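Local structure of beta-glucosidase (Chaetomella raphigera, 6JXG) at residues G333-T338 and G527-T532; F72-Q77 and R122-F127; S578-Q583 and G624-A629. The protein probably hydrolyses terminal, non-reducing beta-D-glucosyl residues with release of beta-D-glucose, as a secreted family 3 glycoside hydrolase of cellulose breakdown. All coordinates share one frame; numbering follows the deposited sequence.

Interaction 1: residues G333-T338 and G527-T532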
ATOM      1  N   GLY A 333       9.087   7.631   6.946  1.00 11.46           N
ATOM      2  CA  GLY A 333       9.230   6.501   6.055  1.00 10.48           C
ATOM      3  C   GLY A 333      10.490   6.534   5.225  1.00 10.82           C
ATOM      4  O   GLY A 333      10.723   5.596   4.427  1.00 10.63           O
ATOM      5  N   ILE A 334      11.255   7.632   5.309  1.00 10.51           N
ATOM      6  CA  ILE A 334      12.604   7.666   4.722  1.00 10.83           C
ATOM      7  C   ILE A 334      13.476   6.563   5.300  1.00 10.57           C
ATOM      8  O   ILE A 334      13.455   6.358   6.474  1.00 11.51           O
ATOM      9  CB  ILE A 334      13.228   9.041   4.904  1.00 10.88           C
ATOM     10  CG1 ILE A 334      12.428  10.098   4.089  1.00 10.42           C
ATOM     11  CG2 ILE A 334      14.681   9.006   4.482  1.00 10.59           C
ATOM     12  CD1 ILE A 334      12.954  11.537   4.240  1.00 11.34           C
ATOM     13  N   VAL A 335      14.248   5.859   4.469  1.00 10.87           N
ATOM     14  CA  VAL A 335      15.131   4.857   4.946  1.00 11.97           C
ATOM     15  C   VAL A 335      16.562   5.297   4.643  1.00 11.97           C
ATOM     16  O   VAL A 335      16.906   5.534   3.489  1.00 12.72           O
ATOM     17  CB  VAL A 335      14.852   3.496   4.269  1.00 12.16           C
ATOM     18  CG1 VAL A 335      15.783   2.442   4.848  1.00 13.18           C
ATOM     19  CG2 VAL A 335      13.396   3.121   4.473  1.00 13.65           C
ATOM     20  N   LEU A 336      17.389   5.430   5.672  1.00 12.65           N
ATOM     21  CA  LEU A 336      18.809   5.653   5.464  1.00 12.52           C
ATOM     22  C   LEU A 336      19.538   4.367   5.143  1.00 13.16           C
ATOM     23  O   LEU A 336      19.538   3.451   5.963  1.00 12.21           O
ATOM     24  CB  LEU A 336      19.404   6.358   6.710  1.00 14.37           C
ATOM     25  CG  LEU A 336      20.869   6.843   6.702  1.00 14.22           C
ATOM     26  CD1 LEU A 336      21.106   7.909   5.622  1.00 14.57           C
ATOM     27  CD2 LEU A 336      21.352   7.351   8.081  1.00 14.40           C
ATOM     28  N   LEU A 337      20.168   4.304   3.950  1.00 12.52           N
ATOM     29  CA  LEU A 337      20.844   3.069   3.512  1.00 13.20           C
ATOM     30  C   LEU A 337      22.331   2.974   3.786  1.00 13.12           C
ATOM     31  O   LEU A 337      22.830   1.890   4.130  1.00 12.25           O
ATOM     32  CB  LEU A 337      20.599   2.765   2.000  1.00 13.44           C
ATOM     33  CG  LEU A 337      19.117   2.506   1.620  1.00 13.78           C
ATOM     34  CD1 LEU A 337      19.000   2.293   0.085  1.00 13.67           C
ATOM     35  CD2 LEU A 337      18.489   1.306   2.335  1.00 14.77           C
ATOM     36  N   THR A 338      23.034   4.077   3.640  1.00 14.50           N
ATOM     37  CA  THR A 338      24.477   4.138   3.967  1.00 14.92           C
ATOM     38  C   THR A 338      24.721   5.493   4.554  1.00 14.11           C
ATOM     39  O   THR A 338      24.028   6.437   4.219  1.00 13.18           O
ATOM     40  CB  THR A 338      25.422   3.981   2.729  1.00 15.45           C
ATOM     41  OG1 THR A 338      25.191   5.034   1.811  1.00 17.22           O
ATOM     42  CG2 THR A 338      25.148   2.726   1.966  1.00 16.96           C
ATOM     43  N   GLY A 527      12.793   4.926   9.150  1.00 11.57           N
ATOM     44  CA  GLY A 527      12.130   4.088   8.217  1.00 12.06           C
ATOM     45  C   GLY A 527      12.920   2.814   8.037  1.00 12.06           C
ATOM     46  O   GLY A 527      14.079   2.802   8.350  1.00 11.97           O
ATOM     47  N   LYS A 528      12.269   1.736   7.603  1.00 12.08           N
ATOM     48  CA  LYS A 528      12.950   0.454   7.255  1.00 11.57           C
ATOM     49  C   LYS A 528      12.416  -0.017   5.891  1.00 10.96           C
ATOM     50  O   LYS A 528      11.200   0.155   5.566  1.00  9.76           O
ATOM     51  CB  LYS A 528      12.636  -0.659   8.320  1.00 10.96           C
ATOM     52  CG  LYS A 528      13.011  -0.318   9.755  1.00 11.89           C
ATOM     53  CD  LYS A 528      14.519  -0.360   9.959  1.00 12.25           C
ATOM     54  CE  LYS A 528      14.809  -0.529  11.445  1.00 12.65           C
ATOM     55  NZ  LYS A 528      16.202  -0.242  11.825  1.00 13.87           N
ATOM     56  N   LEU A 529      13.256  -0.658   5.088  1.00 10.20           N
ATOM     57  CA  LEU A 529      12.784  -1.094   3.780  1.00 10.21           C
ATOM     58  C   LEU A 529      11.621  -2.073   3.896  1.00 10.20           C
ATOM     59  O   LEU A 529      11.660  -3.003   4.714  1.00 10.04           O
ATOM     60  CB  LEU A 529      13.885  -1.766   3.028  1.00 10.88           C
ATOM     61  CG  LEU A 529      15.045  -0.950   2.502  1.00 11.69           C
ATOM     62  CD1 LEU A 529      16.024  -1.908   1.870  1.00 11.41           C
ATOM     63  CD2 LEU A 529      14.595   0.120   1.483  1.00 13.30           C
ATOM     64  N   PRO A 530      10.563  -1.882   3.070  1.00 10.35           N
ATOM     65  CA  PRO A 530       9.457  -2.807   3.012  1.00 10.09           C
ATOM     66  C   PRO A 530       9.580  -3.811   1.884  1.00  9.98           C
ATOM     67  O   PRO A 530       8.664  -4.554   1.640  1.00  9.67           O
ATOM     68  CB  PRO A 530       8.257  -1.879   2.743  1.00 10.27           C
ATOM     69  CG  PRO A 530       8.809  -0.833   1.799  1.00 10.47           C
ATOM     70  CD  PRO A 530      10.252  -0.621   2.354  1.00 10.89           C
ATOM     71  N   TYR A 531      10.738  -3.833   1.240  1.00 10.13           N
ATOM     72  CA  TYR A 531      11.105  -4.806   0.212  1.00 10.51           C
ATOM     73  C   TYR A 531      12.611  -4.971   0.178  1.00 10.35           C
ATOM     74  O   TYR A 531      13.333  -4.290   0.907  1.00 11.02           O
ATOM     75  CB  TYR A 531      10.556  -4.366  -1.135  1.00 10.69           C
ATOM     76  CG  TYR A 531      10.748  -2.880  -1.405  1.00 11.20           C
ATOM     77  CD1 TYR A 531      12.009  -2.318  -1.455  1.00 11.87           C
ATOM     78  CD2 TYR A 531       9.637  -2.034  -1.625  1.00 11.65           C
ATOM     79  CE1 TYR A 531      12.179  -0.985  -1.686  1.00 12.03           C
ATOM     80  CE2 TYR A 531       9.821  -0.689  -1.864  1.00 11.83           C
ATOM     81  CZ  TYR A 531      11.095  -0.179  -1.882  1.00 11.84           C
ATOM     82  OH  TYR A 531      11.240   1.164  -2.143  1.00 12.07           O
ATOM     83  N   THR A 532      13.068  -5.959  -0.559  1.00 10.53           N
ATOM     84  CA  THR A 532      14.491  -6.245  -0.635  1.00 11.05           C
ATOM     85  C   THR A 532      15.131  -5.534  -1.771  1.00 12.06           C
ATOM     86  O   THR A 532      14.518  -5.480  -2.861  1.00 14.71           O
ATOM     87  CB  THR A 532      14.722  -7.765  -0.812  1.00 10.52           C
ATOM     88  OG1 THR A 532      14.172  -8.479   0.261  1.00 10.46           O
ATOM     89  CG2 THR A 532      16.209  -8.149  -0.915  1.00 10.53           C
TER
HETATM   90  O   HOH W   1      16.284   4.630   8.226  1.00 10.36           O
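Gly-333 and Gly-527 bring their backbones close, CA to CA 4.3 Å, where the loop 527-532 passes the start of strand 335-339. This strand borders the mixed sheet of the family 3 C-terminal domain and pairs antiparallel with strand 498-503. Leu-337 and Thr-338 both face Ile-501 there, a classic beta bulge. The direct backbone bond to the loop is weak: Gly-527 N donates to Ile-334 O over 3.1 Å, bent to 124° at the hydrogen. Gly-527 CA makes a CH-O contact with the same Ile-334 O at 3.2 Å. A water bridges the two backbones. It accepts from Leu-336 N at 2.9 Å and donates to Gly-527 O at 2.9 Å.

Val-335 points toward the loop. Its CG2 rests on the backbone, 3.6 Å from Lys-528 C. Its CG1 is anti to the backbone N (chi1 -178°) and meets Leu-529 CG at 4.2 Å. An alanine here would probably open a gap beside the Lys-528 backbone and cost Leu-529 one of its apolar neighbours. Lys-528 starts off away from the strand. Its NZ forms a salt bridge with Glu-630. Trp-503 of strand 498-503 touches both Leu-337 and Leu-529. These two leucines cross at about a right angle, with Leu-337 CD2 4.1 Å from Leu-529 CD1.

Interaction 2: residues F72-Q77 and R122-F127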
ATOM      1  N   PHE A  72      -1.560  12.756   0.004  1.00 10.03           N
ATOM      2  CA  PHE A  72      -0.875  12.044   1.032  1.00  9.73           C
ATOM      3  C   PHE A  72       0.262  11.222   0.427  1.00  9.57           C
ATOM      4  O   PHE A  72       0.291  10.975  -0.768  1.00  9.92           O
ATOM      5  CB  PHE A  72      -1.810  11.106   1.779  1.00 10.17           C
ATOM      6  CG  PHE A  72      -2.921  11.795   2.575  1.00 10.54           C
ATOM      7  CD1 PHE A  72      -2.706  12.287   3.845  1.00 10.75           C
ATOM      8  CD2 PHE A  72      -4.151  12.008   1.999  1.00 10.35           C
ATOM      9  CE1 PHE A  72      -3.751  12.925   4.523  1.00  9.96           C
ATOM     10  CE2 PHE A  72      -5.182  12.621   2.684  1.00 11.25           C
ATOM     11  CZ  PHE A  72      -4.942  13.105   3.950  1.00 10.01           C
ATOM     12  N   PRO A  73       1.224  10.793   1.249  1.00 10.07           N
ATOM     13  CA  PRO A  73       2.231   9.830   0.812  1.00 11.24           C
ATOM     14  C   PRO A  73       1.607   8.551   0.274  1.00 10.13           C
ATOM     15  O   PRO A  73       0.460   8.156   0.643  1.00 11.67           O
ATOM     16  CB  PRO A  73       3.011   9.528   2.091  1.00 11.22           C
ATOM     17  CG  PRO A  73       2.847  10.727   2.940  1.00 10.80           C
ATOM     18  CD  PRO A  73       1.484  11.295   2.607  1.00 10.98           C
ATOM     19  N   THR A  74       2.340   7.917  -0.593  1.00 10.58           N
ATOM     20  CA  THR A  74       1.958   6.615  -1.197  1.00 10.28           C
ATOM     21  C   THR A  74       1.808   5.545  -0.151  1.00 10.25           C
ATOM     22  O   THR A  74       2.382   5.624   0.950  1.00 10.56           O
ATOM     23  CB  THR A  74       2.988   6.167  -2.221  1.00  9.58           C
ATOM     24  OG1 THR A  74       4.236   6.005  -1.571  1.00  9.68           O
ATOM     25  CG2 THR A  74       3.128   7.217  -3.342  1.00  9.39           C
ATOM     26  N   GLY A  75       1.068   4.508  -0.498  1.00 10.82           N
ATOM     27  CA  GLY A  75       0.958   3.334   0.336  1.00  9.65           C
ATOM     28  C   GLY A  75       2.307   2.811   0.780  1.00 10.26           C
ATOM     29  O   GLY A  75       2.500   2.472   1.931  1.00  9.53           O
ATOM     30  N   ILE A  76       3.254   2.721  -0.144  1.00 10.96           N
ATOM     31  CA  ILE A  76       4.492   2.013   0.151  1.00 10.11           C
ATOM     32  C   ILE A  76       5.333   2.857   1.073  1.00 10.43           C
ATOM     33  O   ILE A  76       6.065   2.274   1.920  1.00 10.08           O
ATOM     34  CB  ILE A  76       5.249   1.571  -1.146  1.00 10.16           C
ATOM     35  CG1 ILE A  76       6.335   0.527  -0.849  1.00 10.39           C
ATOM     36  CG2 ILE A  76       5.858   2.770  -1.876  1.00 10.48           C
ATOM     37  CD1 ILE A  76       5.827  -0.767  -0.252  1.00 10.60           C
ATOM     38  N   GLN A  77       5.274   4.187   0.907  1.00 11.25           N
ATOM     39  CA  GLN A  77       5.916   5.148   1.863  1.00 11.74           C
ATOM     40  C   GLN A  77       5.322   5.033   3.232  1.00 11.89           C
ATOM     41  O   GLN A  77       6.056   5.055   4.245  1.00 12.61           O
ATOM     42  CB  GLN A  77       5.806   6.610   1.397  1.00 12.02           C
ATOM     43  CG  GLN A  77       6.553   7.633   2.331  1.00 12.19           C
ATOM     44  CD  GLN A  77       8.012   7.532   2.005  1.00 14.48           C
ATOM     45  OE1 GLN A  77       8.312   6.907   1.014  1.00 14.88           O
ATOM     46  NE2 GLN A  77       8.898   8.223   2.738  1.00 16.42           N
ATOM     47  N   ARG A 122       2.265  -0.816 -10.163  1.00 10.56           N
ATOM     48  CA  ARG A 122       1.393  -0.218  -9.142  1.00 10.59           C
ATOM     49  C   ARG A 122       1.779  -0.571  -7.704  1.00 10.50           C
ATOM     50  O   ARG A 122       1.044  -0.278  -6.751  1.00 10.79           O
ATOM     51  CB  ARG A 122      -0.028  -0.643  -9.407  1.00 10.95           C
ATOM     52  CG  ARG A 122      -0.552  -0.105 -10.728  1.00 10.70           C
ATOM     53  CD  ARG A 122      -1.987  -0.584 -10.930  1.00 11.56           C
ATOM     54  NE  ARG A 122      -2.890   0.272 -10.101  1.00 11.68           N
ATOM     55  CZ  ARG A 122      -4.223   0.233 -10.141  1.00 12.22           C
ATOM     56  NH1 ARG A 122      -4.840  -0.652 -10.907  1.00 12.45           N
ATOM     57  NH2 ARG A 122      -4.931   1.068  -9.396  1.00 12.11           N
ATOM     58  N   ASN A 123       2.942  -1.142  -7.525  1.00  9.62           N
ATOM     59  CA  ASN A 123       3.297  -1.678  -6.191  1.00 10.45           C
ATOM     60  C   ASN A 123       3.409  -0.608  -5.115  1.00  9.43           C
ATOM     61  O   ASN A 123       3.042  -0.816  -3.998  1.00 10.61           O
ATOM     62  CB  ASN A 123       4.596  -2.513  -6.252  1.00 10.84           C
ATOM     63  CG  ASN A 123       4.476  -3.726  -7.125  1.00 10.47           C
ATOM     64  OD1 ASN A 123       3.397  -4.137  -7.474  1.00 11.21           O
ATOM     65  ND2 ASN A 123       5.613  -4.361  -7.410  1.00 11.38           N
ATOM     66  N   TRP A 124       3.863   0.547  -5.509  1.00  9.04           N
ATOM     67  CA  TRP A 124       3.839   1.778  -4.683  1.00  9.72           C
ATOM     68  C   TRP A 124       2.506   2.196  -4.074  1.00  9.97           C
ATOM     69  O   TRP A 124       2.482   2.815  -2.967  1.00 10.02           O
ATOM     70  CB  TRP A 124       4.446   2.969  -5.453  1.00  9.90           C
ATOM     71  CG  TRP A 124       3.745   3.315  -6.684  1.00  9.85           C
ATOM     72  CD1 TRP A 124       3.927   2.766  -7.907  1.00 10.43           C
ATOM     73  CD2 TRP A 124       2.607   4.194  -6.788  1.00  9.98           C
ATOM     74  NE1 TRP A 124       3.036   3.344  -8.814  1.00 10.20           N
ATOM     75  CE2 TRP A 124       2.207   4.208  -8.132  1.00 10.45           C
ATOM     76  CE3 TRP A 124       1.932   5.015  -5.876  1.00 10.40           C
ATOM     77  CZ2 TRP A 124       1.136   5.024  -8.609  1.00 10.85           C
ATOM     78  CZ3 TRP A 124       0.831   5.825  -6.336  1.00 10.78           C
ATOM     79  CH2 TRP A 124       0.461   5.826  -7.688  1.00 10.95           C
ATOM     80  N   GLU A 125       1.403   1.791  -4.701  1.00 10.36           N
ATOM     81  CA  GLU A 125       0.100   2.064  -4.128  1.00 10.17           C
ATOM     82  C   GLU A 125      -0.223   1.187  -2.920  1.00 10.42           C
ATOM     83  O   GLU A 125      -1.086   1.544  -2.072  1.00 10.29           O
ATOM     84  CB  GLU A 125      -1.015   1.790  -5.157  1.00 10.92           C
ATOM     85  CG  GLU A 125      -0.974   2.559  -6.468  1.00 11.08           C
ATOM     86  CD  GLU A 125      -2.325   2.676  -7.140  1.00 11.50           C
ATOM     87  OE1 GLU A 125      -3.314   3.148  -6.492  1.00 11.87           O
ATOM     88  OE2 GLU A 125      -2.424   2.344  -8.347  1.00 12.01           O
ATOM     89  N   GLY A 126       0.458   0.042  -2.857  1.00  9.77           N
ATOM     90  CA  GLY A 126       0.226  -0.979  -1.869  1.00  9.61           C
ATOM     91  C   GLY A 126       1.097  -0.890  -0.619  1.00  9.27           C
ATOM     92  O   GLY A 126       1.656   0.135  -0.320  1.00  8.66           O
ATOM     93  N   PHE A 127       1.150  -2.023   0.111  1.00  8.92           N
ATOM     94  CA  PHE A 127       1.650  -2.092   1.466  1.00  9.56           C
ATOM     95  C   PHE A 127       2.680  -3.213   1.665  1.00 10.07           C
ATOM     96  O   PHE A 127       2.781  -3.826   2.744  1.00 11.34           O
ATOM     97  CB  PHE A 127       0.486  -2.296   2.455  1.00  9.75           C
ATOM     98  CG  PHE A 127      -0.376  -1.079   2.656  1.00  9.99           C
ATOM     99  CD1 PHE A 127       0.190   0.225   2.823  1.00 10.50           C
ATOM    100  CD2 PHE A 127      -1.741  -1.244   2.841  1.00 10.07           C
ATOM    101  CE1 PHE A 127      -0.627   1.310   3.104  1.00  9.92           C
ATOM    102  CE2 PHE A 127      -2.557  -0.130   3.113  1.00 10.49           C
ATOM    103  CZ  PHE A 127      -2.017   1.105   3.234  1.00  9.91           C
TER
HETATM  104  O   HOH W   2      -1.220   4.514  -2.146  1.00 10.93           O
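Ile-76 and Trp-124 share the direct hydrogen bond of this contact. Ile-76 N donates to Trp-124 O over 2.9 Å with an angle of 145° at the hydrogen. The donor sits 29° off the carbonyl plane. The other N-H groups at the start of helix 75-79 are met by a water and by the N-cap. Gly-75 N gives its hydrogen to a water at 2.8 Å, and that water donates to Glu-125 O at 3.0 Å. Thr-74 is the N-cap: its OG1 accepts from Gln-77 N at 3.2 Å. The first three N-H groups of the helix are thus each taken, by a water, a carbonyl and a hydroxyl. Thr-74 OG1 is also bonded to Val-506 O.

The packing contacts flank these bonds. Thr-74 OG1 lies between the backbone N and the carbonyl carbon (chi1 61°), which places CG2 beside the backbone N and 3.6 Å from Trp-124 CE3. The two side chains cross at about a right angle. Ile-76 CG2 lies against Trp-124 CB at 3.9 Å. Gly-75 has no side chain, and its backbone packs closely on the Glu-125 and Gly-126 carbonyls. Phe-127 turns a ring edge to it, CD1 3.3 Å from Gly-75 O.

One salt bridge lies within the segment 122-127. Arg-122 meets Glu-125 OE2 side-on with NE and NH2, both from the same face of the carboxylate. Glu-125 CG lies over one face of the Trp-124 indole, offset toward its rim.

Both segments belong to the N-terminal domain, of the TIM-barrel clan, and the contact is buried where that domain meets the C-terminal one: Ile-76 touches Pro-530. Phe-127 packs on helix 131-147, while Phe-72 touches helix 84-100 and Pro-73 touches helix 323-332.

Interaction 3: residues S578-Q583 and G624-A629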
ATOM      1  N   SER A 578      20.065   4.510  11.325  1.00 15.11           N
ATOM      2  CA  SER A 578      19.643   5.618  12.135  1.00 15.92           C
ATOM      3  C   SER A 578      20.874   6.509  12.355  1.00 16.81           C
ATOM      4  O   SER A 578      21.947   6.152  11.925  1.00 19.86           O
ATOM      5  CB  SER A 578      19.133   5.032  13.425  1.00 15.48           C
ATOM      6  OG  SER A 578      18.884   5.992  14.398  1.00 16.80           O
ATOM      7  N   TYR A 579      20.713   7.666  12.983  1.00 16.05           N
ATOM      8  CA  TYR A 579      21.858   8.499  13.367  1.00 16.72           C
ATOM      9  C   TYR A 579      22.298   8.034  14.746  1.00 18.38           C
ATOM     10  O   TYR A 579      23.272   8.564  15.240  1.00 19.17           O
ATOM     11  CB  TYR A 579      21.458   9.968  13.450  1.00 15.71           C
ATOM     12  CG  TYR A 579      21.167  10.613  12.108  1.00 14.26           C
ATOM     13  CD1 TYR A 579      21.692  10.092  10.913  1.00 13.49           C
ATOM     14  CD2 TYR A 579      20.335  11.689  12.027  1.00 12.00           C
ATOM     15  CE1 TYR A 579      21.435  10.701   9.679  1.00 14.01           C
ATOM     16  CE2 TYR A 579      20.082  12.290  10.806  1.00 12.50           C
ATOM     17  CZ  TYR A 579      20.626  11.804   9.634  1.00 13.22           C
ATOM     18  OH  TYR A 579      20.326  12.469   8.464  1.00 14.77           O
ATOM     19  N   THR A 580      21.555   7.108  15.391  1.00 16.67           N
ATOM     20  CA  THR A 580      22.088   6.348  16.521  1.00 17.57           C
ATOM     21  C   THR A 580      22.162   4.850  16.311  1.00 16.35           C
ATOM     22  O   THR A 580      22.011   4.361  15.207  1.00 17.36           O
ATOM     23  CB  THR A 580      21.181   6.225  17.770  1.00 20.29           C
ATOM     24  OG1 THR A 580      19.782   6.489  17.548  1.00 25.68           O
ATOM     25  CG2 THR A 580      21.790   6.686  18.894  1.00 17.26           C
ATOM     26  N   THR A 581      22.440   4.133  17.416  1.00 15.71           N
ATOM     27  CA  THR A 581      22.507   2.666  17.443  1.00 15.96           C
ATOM     28  C   THR A 581      21.617   2.156  18.536  1.00 14.09           C
ATOM     29  O   THR A 581      21.344   2.833  19.497  1.00 14.66           O
ATOM     30  CB  THR A 581      23.966   2.174  17.702  1.00 18.34           C
ATOM     31  OG1 THR A 581      24.490   2.738  18.936  1.00 17.24           O
ATOM     32  CG2 THR A 581      24.872   2.545  16.570  1.00 19.87           C
ATOM     33  N   PHE A 582      21.161   0.923  18.391  1.00 14.16           N
ATOM     34  CA  PHE A 582      20.318   0.282  19.359  1.00 13.97           C
ATOM     35  C   PHE A 582      20.856  -1.113  19.719  1.00 14.54           C
ATOM     36  O   PHE A 582      21.455  -1.828  18.900  1.00 14.84           O
ATOM     37  CB  PHE A 582      18.930   0.142  18.748  1.00 13.77           C
ATOM     38  CG  PHE A 582      18.329   1.430  18.382  1.00 14.33           C
ATOM     39  CD1 PHE A 582      17.604   2.150  19.310  1.00 14.54           C
ATOM     40  CD2 PHE A 582      18.463   1.926  17.102  1.00 15.49           C
ATOM     41  CE1 PHE A 582      17.026   3.382  18.953  1.00 15.29           C
ATOM     42  CE2 PHE A 582      17.916   3.139  16.747  1.00 15.12           C
ATOM     43  CZ  PHE A 582      17.188   3.856  17.673  1.00 14.39           C
ATOM     44  N   GLN A 583      20.643  -1.470  20.968  1.00 15.02           N
ATOM     45  CA  GLN A 583      21.000  -2.773  21.494  1.00 16.48           C
ATOM     46  C   GLN A 583      19.786  -3.481  22.039  1.00 16.43           C
ATOM     47  O   GLN A 583      18.908  -2.848  22.596  1.00 17.96           O
ATOM     48  CB  GLN A 583      22.045  -2.647  22.579  1.00 21.09           C
ATOM     49  CG  GLN A 583      23.399  -2.253  21.994  1.00 23.54           C
ATOM     50  CD  GLN A 583      24.362  -1.821  23.073  1.00 28.81           C
ATOM     51  OE1 GLN A 583      23.982  -1.667  24.231  1.00 30.54           O
ATOM     52  NE2 GLN A 583      25.601  -1.576  22.687  1.00 34.28           N
ATOM     53  N   GLY A 624      23.575   5.026  21.407  1.00 18.04           N
ATOM     54  CA  GLY A 624      24.322   6.091  20.773  1.00 18.09           C
ATOM     55  C   GLY A 624      24.098   7.403  21.442  1.00 18.50           C
ATOM     56  O   GLY A 624      23.689   7.456  22.578  1.00 14.80           O
ATOM     57  N   THR A 625      24.392   8.486  20.737  1.00 17.91           N
ATOM     58  CA  THR A 625      24.518   9.824  21.382  1.00 19.49           C
ATOM     59  C   THR A 625      23.463  10.786  20.936  1.00 20.14           C
ATOM     60  O   THR A 625      23.461  11.954  21.375  1.00 18.93           O
ATOM     61  CB  THR A 625      25.894  10.460  21.016  1.00 20.26           C
ATOM     62  OG1 THR A 625      25.954  10.617  19.610  1.00 22.27           O
ATOM     63  CG2 THR A 625      27.033   9.583  21.425  1.00 22.04           C
ATOM     64  N   VAL A 626      22.544  10.332  20.074  1.00 18.94           N
ATOM     65  CA  VAL A 626      21.395  11.130  19.688  1.00 19.41           C
ATOM     66  C   VAL A 626      20.110  10.301  19.757  1.00 19.15           C
ATOM     67  O   VAL A 626      20.143   9.038  19.786  1.00 19.01           O
ATOM     68  CB  VAL A 626      21.611  11.793  18.283  1.00 22.42           C
ATOM     69  CG1 VAL A 626      22.999  12.469  18.224  1.00 23.67           C
ATOM     70  CG2 VAL A 626      21.515  10.767  17.171  1.00 22.12           C
ATOM     71  N   SER A 627      18.990  11.006  19.772  1.00 18.78           N
ATOM     72  CA  SER A 627      17.694  10.391  19.877  1.00 19.90           C
ATOM     73  C   SER A 627      17.358   9.698  18.598  1.00 18.04           C
ATOM     74  O   SER A 627      17.829  10.077  17.525  1.00 22.51           O
ATOM     75  CB  SER A 627      16.631  11.451  20.120  1.00 22.82           C
ATOM     76  OG  SER A 627      16.740  11.932  21.441  1.00 24.21           O
ATOM     77  N   GLY A 628      16.549   8.660  18.700  1.00 17.06           N
ATOM     78  CA  GLY A 628      16.121   7.946  17.492  1.00 15.40           C
ATOM     79  C   GLY A 628      15.035   6.975  17.788  1.00 15.69           C
ATOM     80  O   GLY A 628      14.928   6.538  18.925  1.00 15.01           O
ATOM     81  N   ALA A 629      14.288   6.562  16.755  1.00 14.14           N
ATOM     82  CA  ALA A 629      13.328   5.470  16.890  1.00 13.18           C
ATOM     83  C   ALA A 629      13.803   4.251  16.168  1.00 12.70           C
ATOM     84  O   ALA A 629      14.394   4.348  15.069  1.00 13.21           O
ATOM     85  CB  ALA A 629      11.987   5.871  16.348  1.00 13.60           C
TER
HETATM   86  O   HOH W   3      16.190   6.276  14.193  1.00 14.48           O
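The Phe-582 ring turns its edge to Gly-628, with CZ 3.7 Å from Gly-628 O near the ring plane. Ala-629 C approaches the ring obliquely, also 3.7 Å from Phe-582 CZ. With CG anti to the carbonyl carbon (chi1 -60°), the side chain carries the ring tip over to 628-629. The ring also touches Val-620 of strand 612-622.

The two segments lead into the strands of the fibronectin type III-like sandwich. Phe-582 opens the edge strand 582-591 of its three-stranded sheet. Gly-628 opens strand 628-637 of its four-stranded sheet, so the contact joins the two sheets at one end.

The other ring, of Tyr-579, leads away from 624-629 to Pro-525 and Leu-344, and its OH bonds to Ile-518 O. Only the base of this side chain takes part here, with CB 3.8 Å from Val-626 CG2.

Thr-580 points into the bend of 624-629. The placing of its whole side chain is doubtful: CG2 is modelled only 3.2 Å from Gly-624 CA, and the weak 3.4 Å bond from OG1 to Val-626 O rests on the same rotamer. Val-626 O also accepts from Asn-622 ND2. Ser-578 makes an ST turn: its OG accepts from Thr-580 N at 3.1 Å, nearly straight at 162°. The same Ser-578 OG donates to a water at 2.7 Å, and this water donates in turn to Ala-629 O at 2.8 Å.

In the fold
Interaction 1 touches both of the others. Its centre lies about 14 Å from that of interaction 2 and about 16 Å from that of interaction 3. Toward the N-terminal domain, Pro-530 CG packs on Ile-76 CD1 at 3.6 Å, and Gly-333 C lies 3.4 Å from Gln-77 NE2. Toward the segment that leads into the fibronectin-like domain, Leu-336 CD2 packs on Tyr-579 CE1 at 3.7 Å. The contacts run from the N-terminal domain through the C-terminal one to the entry of the third. Interactions 2 and 3 stay about 13 Å apart at their nearest atoms. The Tyr-579 side chain is about 9 Å from a mannose of the protein's own glycosylation, not a substrate.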